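Mercuric reductase (Metallosphaera sedula, PDB 4YWO) probably reduces mercuric ion to elemental mercury with NADPH, working as an FAD-containing homodimer of the pyridine nucleotide-disulfide oxidoreductase family. Local coordinates at residues Lys72-Arg75 with Glu81-Pro84; Asp212-Ala217 with Lys392-Asn397; Glu338-Gln343 with Ala420-Ala425. All coordinates share one frame; numbering follows the deposited sequence. Where two conformers were deposited one is given.

Contact 1. Residues Lys72-Arg75 with Glu81-Pro84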
loop_
_atom_site.group_PDB
_atom_site.type_symbol
_atom_site.label_atom_id
_atom_site.label_comp_id
_atom_site.label_asym_id
_atom_site.label_seq_id
_atom_site.Cartn_x
_atom_site.Cartn_y
_atom_site.Cartn_z
ATOM N N LYS A 72 -2.056 7.171 -20.025
ATOM C CA LYS A 72 -3.299 7.838 -19.693
ATOM C C LYS A 72 -2.975 9.096 -18.873
ATOM O O LYS A 72 -3.529 10.174 -19.152
ATOM C CB LYS A 72 -4.275 6.918 -18.950
ATOM C CG LYS A 72 -5.535 7.672 -18.512
ATOM C CD LYS A 72 -6.821 6.947 -18.545
ATOM C CE LYS A 72 -8.111 7.771 -18.192
ATOM N NZ LYS A 72 -8.356 8.758 -19.229
ATOM N N LYS A 73 -2.129 8.957 -17.880
ATOM C CA LYS A 73 -1.783 10.141 -17.051
ATOM C C LYS A 73 -1.128 11.190 -17.882
ATOM O O LYS A 73 -1.411 12.401 -17.716
ATOM C CB LYS A 73 -1.076 9.808 -15.740
ATOM C CG LYS A 73 -1.124 11.002 -14.787
ATOM C CD LYS A 73 -2.557 11.249 -14.319
ATOM C CE LYS A 73 -2.688 12.402 -13.388
ATOM N NZ LYS A 73 -4.154 12.587 -13.216
ATOM N N ALA A 74 -0.191 10.771 -18.706
ATOM C CA ALA A 74 0.464 11.726 -19.631
ATOM C C ALA A 74 -0.534 12.487 -20.513
ATOM O O ALA A 74 -0.355 13.738 -20.720
ATOM C CB ALA A 74 1.530 11.065 -20.447
ATOM N N ARG A 75 -1.592 11.825 -20.996
ATOM C CA ARG A 75 -2.660 12.510 -21.809
ATOM C C ARG A 75 -3.439 13.434 -20.958
ATOM O O ARG A 75 -3.793 14.542 -21.383
ATOM C CB ARG A 75 -3.703 11.533 -22.332
ATOM C CG ARG A 75 -3.170 10.714 -23.443
ATOM C CD ARG A 75 -4.294 10.045 -24.195
ATOM N NE ARG A 75 -5.058 9.031 -23.515
ATOM C CZ ARG A 75 -4.593 7.821 -23.208
ATOM N NH1 ARG A 75 -3.337 7.467 -23.486
ATOM N NH2 ARG A 75 -5.405 6.993 -22.578
ATOM N N GLU A 81 -2.715 13.549 -27.401
ATOM C CA GLU A 81 -3.377 12.275 -27.690
ATOM C C GLU A 81 -2.280 11.205 -27.835
ATOM O O GLU A 81 -2.158 10.605 -28.858
ATOM C CB GLU A 81 -4.239 12.411 -28.959
ATOM C CG GLU A 81 -5.581 13.064 -28.644
ATOM C CD GLU A 81 -6.446 12.198 -27.726
ATOM O OE1 GLU A 81 -7.025 11.198 -28.232
ATOM O OE2 GLU A 81 -6.554 12.505 -26.501
ATOM N N VAL A 82 -1.423 11.034 -26.843
ATOM C CA VAL A 82 -0.379 10.080 -26.890
ATOM C C VAL A 82 -0.877 8.740 -26.240
ATOM O O VAL A 82 -1.368 8.760 -25.160
ATOM C CB VAL A 82 0.802 10.661 -26.191
ATOM C CG1 VAL A 82 0.452 11.000 -24.726
ATOM C CG2 VAL A 82 1.974 9.771 -26.280
ATOM N N TYR A 83 -0.904 7.694 -27.062
ATOM C CA TYR A 83 -1.244 6.310 -26.633
ATOM C C TYR A 83 0.002 5.418 -26.687
ATOM O O TYR A 83 0.962 5.638 -27.407
ATOM C CB TYR A 83 -2.394 5.784 -27.498
ATOM C CG TYR A 83 -3.679 6.504 -27.240
ATOM C CD1 TYR A 83 -3.980 7.676 -27.944
ATOM C CD2 TYR A 83 -4.572 6.057 -26.342
ATOM C CE1 TYR A 83 -5.137 8.362 -27.702
ATOM C CE2 TYR A 83 -5.762 6.749 -26.103
ATOM C CZ TYR A 83 -6.001 7.898 -26.788
ATOM O OH TYR A 83 -7.188 8.516 -26.527
ATOM N N PRO A 84 -0.030 4.318 -25.930
ATOM C CA PRO A 84 1.102 3.467 -25.945
ATOM C C PRO A 84 1.374 2.853 -27.372
ATOM O O PRO A 84 0.387 2.488 -27.996
ATOM C CB PRO A 84 0.678 2.347 -25.044
ATOM C CG PRO A 84 -0.324 2.918 -24.136
ATOM C CD PRO A 84 -1.065 3.916 -24.971
#
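The guanidinium of Arg-75 lies flat over one face of the Tyr-83 ring, their centres 3.9 Å apart and their planes only 17° from parallel. CZ of Arg-75 comes to 3.3 Å from CE2 of Tyr-83, and Arg-75 CD adds a CH-pi contact over the same ring, 4.0 Å from the centroid. The arginine chain bends at its third torsion (chi3 -67°), which turns the flat group away from the line of the side chain. On the other face of the guanidinium lies CA of Lys-72, so the group sits between its own helix and the tyrosine. A hydrogen bond then fixes its rotation: Arg-75 NH1 donates to Val-82 O at 2.9 Å, close to the guanidinium plane, with an N-H...O angle of 158°. Glu-81 holds the tyrosine from its rim, since Tyr-83 OH donates to Glu-81 OE1 over 3.2 Å, on the syn side but well off the carboxylate plane. Smaller apolar contacts come from Val-82, whose CG1 touches Arg-75 CG at 3.9 Å and lies 4.4 Å from Ala-74 CB. Together they fold the loop after helix 58-78 back on the helix's last turns, at the surface, where Ala-74 also packs on Val-77 of the second subunit. The stack and the NH1 bond thus fix the guanidinium, while Glu-81 OE2, 4.8 Å from Arg-75 NE, probably adds weak attraction without a salt bridge.

Contact 2. Residues Asp212-Ala217 with Lys392-Asn397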
loop_
_atom_site.group_PDB
_atom_site.type_symbol
_atom_site.label_atom_id
_atom_site.label_comp_id
_atom_site.label_asym_id
_atom_site.label_seq_id
_atom_site.Cartn_x
_atom_site.Cartn_y
_atom_site.Cartn_z
ATOM N N ASP A 212 -19.957 -11.883 -7.879
ATOM C CA ASP A 212 -19.618 -12.493 -6.593
ATOM C C ASP A 212 -18.815 -11.576 -5.632
ATOM O O ASP A 212 -18.446 -12.022 -4.551
ATOM C CB ASP A 212 -18.861 -13.752 -6.868
ATOM C CG ASP A 212 -19.796 -14.848 -7.559
ATOM O OD1 ASP A 212 -21.044 -14.752 -7.404
ATOM O OD2 ASP A 212 -19.317 -15.771 -8.228
ATOM N N TRP A 213 -18.614 -10.365 -6.026
ATOM C CA TRP A 213 -18.059 -9.320 -5.142
ATOM C C TRP A 213 -19.158 -8.599 -4.387
ATOM O O TRP A 213 -20.384 -8.794 -4.633
ATOM C CB TRP A 213 -17.237 -8.337 -5.992
ATOM C CG TRP A 213 -15.957 -8.865 -6.520
ATOM C CD1 TRP A 213 -15.784 -9.944 -7.314
ATOM C CD2 TRP A 213 -14.646 -8.362 -6.208
ATOM N NE1 TRP A 213 -14.417 -10.169 -7.502
ATOM C CE2 TRP A 213 -13.721 -9.153 -6.880
ATOM C CE3 TRP A 213 -14.185 -7.256 -5.521
ATOM C CZ2 TRP A 213 -12.311 -8.924 -6.764
ATOM C CZ3 TRP A 213 -12.737 -7.069 -5.403
ATOM C CH2 TRP A 213 -11.893 -7.858 -6.057
ATOM N N GLU A 214 -18.760 -7.759 -3.422
ATOM C CA GLU A 214 -19.763 -6.899 -2.685
ATOM C C GLU A 214 -20.521 -6.075 -3.739
ATOM O O GLU A 214 -20.015 -5.591 -4.746
ATOM C CB GLU A 214 -19.084 -5.938 -1.717
ATOM C CG GLU A 214 -18.482 -6.666 -0.524
ATOM C CD GLU A 214 -19.454 -7.037 0.553
ATOM O OE1 GLU A 214 -20.658 -6.873 0.340
ATOM O OE2 GLU A 214 -19.032 -7.518 1.623
ATOM N N PRO A 215 -21.863 -5.865 -3.464
ATOM C CA PRO A 215 -22.619 -4.966 -4.362
ATOM C C PRO A 215 -22.007 -3.629 -4.709
ATOM O O PRO A 215 -22.014 -3.191 -5.878
ATOM C CB PRO A 215 -23.915 -4.694 -3.563
ATOM C CG PRO A 215 -24.013 -5.766 -2.596
ATOM C CD PRO A 215 -22.639 -6.360 -2.355
ATOM N N GLU A 216 -21.424 -2.972 -3.699
ATOM C CA GLU A 216 -20.721 -1.741 -3.906
ATOM C C GLU A 216 -19.603 -1.918 -4.973
ATOM O O GLU A 216 -19.344 -0.962 -5.745
ATOM C CB GLU A 216 -20.138 -1.193 -2.590
ATOM C CG GLU A 216 -21.201 -0.782 -1.567
ATOM C CD GLU A 216 -21.644 -1.864 -0.641
ATOM O OE1 GLU A 216 -21.467 -3.102 -0.853
ATOM O OE2 GLU A 216 -22.160 -1.411 0.396
ATOM N N ALA A 217 -18.902 -3.007 -4.938
ATOM C CA ALA A 217 -17.847 -3.240 -5.927
ATOM C C ALA A 217 -18.384 -3.358 -7.352
ATOM O O ALA A 217 -17.821 -2.812 -8.307
ATOM C CB ALA A 217 -16.954 -4.388 -5.524
ATOM N N LYS A 392 -15.016 -1.240 2.759
ATOM C CA LYS A 392 -16.074 -1.932 3.538
ATOM C C LYS A 392 -15.417 -2.944 4.445
ATOM O O LYS A 392 -14.538 -3.712 4.021
ATOM C CB LYS A 392 -17.005 -2.656 2.617
ATOM C CG LYS A 392 -18.206 -3.310 3.271
ATOM C CD LYS A 392 -19.177 -3.759 2.146
ATOM C CE LYS A 392 -20.476 -4.177 2.723
ATOM N NZ LYS A 392 -21.433 -4.566 1.627
ATOM N N MET A 393 -15.830 -2.958 5.688
ATOM C CA MET A 393 -15.280 -3.843 6.724
ATOM C C MET A 393 -16.387 -4.642 7.357
ATOM O O MET A 393 -17.469 -4.063 7.610
ATOM C CB MET A 393 -14.465 -3.047 7.740
ATOM C CG MET A 393 -13.764 -3.855 8.876
ATOM S SD MET A 393 -12.736 -2.852 9.917
ATOM C CE MET A 393 -11.305 -2.702 8.864
ATOM N N VAL A 394 -16.174 -5.925 7.525
ATOM C CA VAL A 394 -17.164 -6.827 8.077
ATOM C C VAL A 394 -16.617 -7.522 9.302
ATOM O O VAL A 394 -15.479 -8.005 9.280
ATOM C CB VAL A 394 -17.554 -7.896 7.067
ATOM C CG1 VAL A 394 -18.613 -8.838 7.607
ATOM C CG2 VAL A 394 -17.946 -7.357 5.689
ATOM N N THR A 395 -17.373 -7.508 10.425
ATOM C CA THR A 395 -16.856 -8.172 11.657
ATOM C C THR A 395 -17.844 -9.257 12.043
ATOM O O THR A 395 -19.019 -9.170 11.736
ATOM C CB THR A 395 -16.656 -7.250 12.877
ATOM O OG1 THR A 395 -17.966 -6.690 13.258
ATOM C CG2 THR A 395 -15.687 -6.091 12.555
ATOM N N MET A 396 -17.349 -10.329 12.694
ATOM C CA MET A 396 -18.226 -11.437 13.154
ATOM C C MET A 396 -17.731 -11.668 14.585
ATOM O O MET A 396 -16.548 -11.908 14.819
ATOM C CB MET A 396 -18.034 -12.630 12.238
ATOM C CG MET A 396 -18.269 -13.999 12.906
ATOM S SD MET A 396 -20.041 -14.053 12.924
ATOM C CE MET A 396 -20.093 -14.841 11.281
ATOM N N ASN A 397 -18.644 -11.506 15.547
ATOM C CA ASN A 397 -18.303 -11.595 16.963
ATOM C C ASN A 397 -17.167 -10.698 17.395
ATOM O O ASN A 397 -16.324 -11.052 18.229
ATOM C CB ASN A 397 -18.117 -13.074 17.322
ATOM C CG ASN A 397 -19.436 -13.751 17.323
ATOM O OD1 ASN A 397 -20.403 -13.080 17.662
ATOM N ND2 ASN A 397 -19.542 -14.985 16.791
#
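The nearest CA atoms, those of Glu-214 and Lys-392, are 8.8 Å apart, so long side chains must bridge a loop and helix start to a strand. Lys-392 does most of the spanning: its CG is anti to the backbone N (chi1 -175°) and the rest of the chain is extended, carrying NZ out to two carboxylates. NZ of Lys-392 donates to Glu-214 OE1 at 2.8 Å and to Glu-216 OE1 at 2.9 Å, both bonds within salt bridges. The two acceptors are met differently. The ammonium approaches Glu-214 from well above its carboxylate plane (70° out), but reaches Glu-216 on the syn side, much nearer the plane. One methylene back from CE, Lys-392 CD packs against the Glu-214 carboxylate, 3.7 Å from Glu-214 CD. Glu-214 OE2 accepts a hydrogen bond from Glu-358 N, so both carboxylate oxygens have a partner. Glu-214 is the N-cap residue of helix 215-227, and Glu-216 lies in its first turn, touching Val-372 of strand 368-374. Strand 390-396 runs between strands 399-407 and 368-374, so this salt-bridge network of Glu-214, Glu-216 and Lys-392 joins the helix start, in the pyridine nucleotide-disulphide oxidoreductase region, to the antiparallel sheet of the dimerisation region.

Contact 3. Residues Glu338-Gln343 with Ala420-Ala425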
loop_
_atom_site.group_PDB
_atom_site.type_symbol
_atom_site.label_atom_id
_atom_site.label_comp_id
_atom_site.label_asym_id
_atom_site.label_seq_id
_atom_site.Cartn_x
_atom_site.Cartn_y
_atom_site.Cartn_z
ATOM N N GLU A 338 -8.603 -20.320 3.097
ATOM C CA GLU A 338 -8.947 -19.499 1.941
ATOM C C GLU A 338 -9.629 -18.186 2.319
ATOM O O GLU A 338 -9.702 -17.267 1.503
ATOM C CB GLU A 338 -9.833 -20.288 0.974
ATOM C CG GLU A 338 -9.428 -20.157 -0.485
ATOM C CD GLU A 338 -9.704 -21.416 -1.282
ATOM O OE1 GLU A 338 -9.789 -22.502 -0.671
ATOM O OE2 GLU A 338 -9.838 -21.321 -2.521
ATOM N N ASN A 339 -10.129 -18.096 3.547
ATOM C CA ASN A 339 -10.862 -16.827 4.000
ATOM C C ASN A 339 -9.944 -15.757 4.576
ATOM O O ASN A 339 -10.404 -14.735 5.032
ATOM C CB ASN A 339 -12.008 -17.166 4.928
ATOM C CG ASN A 339 -13.115 -17.953 4.207
ATOM O OD1 ASN A 339 -13.353 -17.798 2.982
ATOM N ND2 ASN A 339 -13.806 -18.784 4.962
ATOM N N ALA A 340 -8.608 -15.929 4.412
ATOM C CA ALA A 340 -7.663 -14.830 4.615
ATOM C C ALA A 340 -6.789 -14.635 3.354
ATOM O O ALA A 340 -5.715 -14.051 3.445
ATOM C CB ALA A 340 -6.777 -15.053 5.814
ATOM N N VAL A 341 -7.231 -15.128 2.214
ATOM C CA VAL A 341 -6.472 -14.991 0.959
ATOM C C VAL A 341 -7.029 -13.798 0.149
ATOM O O VAL A 341 -8.222 -13.761 -0.259
ATOM C CB VAL A 341 -6.627 -16.252 0.113
ATOM C CG1 VAL A 341 -5.965 -16.069 -1.238
ATOM C CG2 VAL A 341 -5.906 -17.416 0.813
ATOM N N PRO A 342 -6.178 -12.797 -0.140
ATOM C CA PRO A 342 -6.672 -11.639 -0.947
ATOM C C PRO A 342 -6.795 -11.812 -2.413
ATOM O O PRO A 342 -6.103 -12.677 -2.984
ATOM C CB PRO A 342 -5.655 -10.525 -0.640
ATOM C CG PRO A 342 -4.405 -11.314 -0.406
ATOM C CD PRO A 342 -4.768 -12.625 0.165
ATOM N N GLN A 343 -7.741 -11.094 -3.032
ATOM C CA GLN A 343 -7.836 -10.985 -4.465
ATOM C C GLN A 343 -7.947 -9.525 -4.895
ATOM O O GLN A 343 -8.780 -8.770 -4.378
ATOM C CB GLN A 343 -9.058 -11.736 -5.041
ATOM C CG GLN A 343 -9.155 -11.559 -6.560
ATOM C CD GLN A 343 -10.481 -12.039 -7.137
ATOM O OE1 GLN A 343 -11.311 -12.671 -6.457
ATOM N NE2 GLN A 343 -10.614 -11.852 -8.419
ATOM N N ALA A 420 -4.607 -8.682 9.533
ATOM C CA ALA A 420 -5.594 -8.396 10.601
ATOM C C ALA A 420 -6.542 -9.573 10.723
ATOM O O ALA A 420 -6.848 -10.039 11.855
ATOM C CB ALA A 420 -6.350 -7.136 10.285
ATOM N N ILE A 421 -7.040 -10.114 9.644
ATOM C CA ILE A 421 -7.976 -11.235 9.658
ATOM C C ILE A 421 -7.320 -12.482 10.227
ATOM O O ILE A 421 -7.887 -13.125 11.137
ATOM C CB ILE A 421 -8.565 -11.560 8.264
ATOM C CG1 ILE A 421 -9.517 -10.414 7.797
ATOM C CG2 ILE A 421 -9.359 -12.880 8.279
ATOM C CD1 ILE A 421 -9.937 -10.384 6.363
ATOM N N ARG A 422 -6.089 -12.786 9.798
ATOM C CA ARG A 422 -5.366 -13.949 10.403
ATOM C C ARG A 422 -5.189 -13.813 11.890
ATOM O O ARG A 422 -5.274 -14.808 12.666
ATOM C CB ARG A 422 -4.012 -14.123 9.733
ATOM C CG ARG A 422 -4.231 -14.564 8.301
ATOM C CD ARG A 422 -2.971 -15.125 7.672
ATOM N NE ARG A 422 -2.677 -16.430 8.276
ATOM C CZ ARG A 422 -1.686 -16.744 9.111
ATOM N NH1 ARG A 422 -0.833 -15.884 9.607
ATOM N NH2 ARG A 422 -1.645 -17.998 9.544
ATOM N N PHE A 423 -4.949 -12.651 12.421
ATOM C CA PHE A 423 -4.737 -12.431 13.839
ATOM C C PHE A 423 -6.051 -12.328 14.614
ATOM O O PHE A 423 -6.016 -12.149 15.836
ATOM C CB PHE A 423 -3.839 -11.222 14.050
ATOM C CG PHE A 423 -2.314 -11.604 14.019
ATOM C CD1 PHE A 423 -1.697 -12.047 15.197
ATOM C CD2 PHE A 423 -1.625 -11.718 12.891
ATOM C CE1 PHE A 423 -0.359 -12.419 15.201
ATOM C CE2 PHE A 423 -0.257 -12.022 12.898
ATOM C CZ PHE A 423 0.340 -12.429 14.041
ATOM N N GLY A 424 -7.188 -12.331 13.925
ATOM C CA GLY A 424 -8.482 -12.095 14.610
ATOM C C GLY A 424 -8.562 -10.714 15.207
ATOM O O GLY A 424 -9.159 -10.521 16.268
ATOM N N ALA A 425 -8.005 -9.681 14.558
ATOM C CA ALA A 425 -7.977 -8.369 15.067
ATOM C C ALA A 425 -9.418 -7.819 15.245
ATOM O O ALA A 425 -10.297 -8.141 14.438
ATOM C CB ALA A 425 -7.223 -7.375 14.205
#
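Ala-340 and Arg-422 make the closest apolar approach, with CB of Ala-340 at 3.6 Å from CG of Arg-422. The methyl group points at the helix and sits beside the aliphatic root of the arginine, while the guanidinium is carried onward. Ala-340 CB also meets the CG2 methyl of Ile-421, at 4.2 Å. In Ile-421, CG2 is anti to the backbone N, with CG1 beside the N instead (chi1 -69°), and CG2 is the atom turned to the loop. A single small methyl thus touches two consecutive residues of the helix, whose CA atoms come no nearer than the 6.2 Å between Ala-340 and Ile-421.

Polar groups contribute little across the contact. The carbonyl oxygen of Asn-339 stands 3.9 Å from Ile-421 CG2, a van der Waals approach. Backbone bonding is instead local. Where helix 414-422 runs out, Gly-424 adopts positive phi and a Schellman motif forms: Ala-425 N donates to Ala-420 O at 3.0 Å, and Gly-424 N to Ile-421 O, also at 3.0 Å.

Outside the two segments, both chains take part. Arg-422 NH1 approaches Thr-433 OG1 of the second subunit, and the Phe-423 rings of the two subunits meet. On its own chain, Ile-421 also packs against Val-354 of strand 350-355. The contact therefore lies within the dimerisation region, where the loop leading into strand 343-345 rests on the helix end. Chemically it rests on van der Waals packing, with no hydrogen bond between the segments: methyl and methylene groups meet at the join, while the guanidinium makes a weak hydrogen bond across the subunit boundary.

From the N terminus, contact 1 comes first and closes a short loop, returning residues 81-84 onto the end of helix 58-78 before either of the others opens. Contact 2 opens at 212-217, and contact 3 opens at 338-343 before contact 2 closes at 392-397; contact 3 then closes at 420-425, so these two cross. Contact 2 joins helix 215-227 to the antiparallel sheet of the dimerisation region, and contact 3 joins the loop entering that sheet to helix 414-422. They also touch directly, Trp-213 CZ2 lying 3.6 Å from Gln-343 CD. Contact 1 stands apart, its centre about 35 Å from that of contact 2 and about 38 Å from that of contact 3, yet like contact 3 it reaches the second subunit.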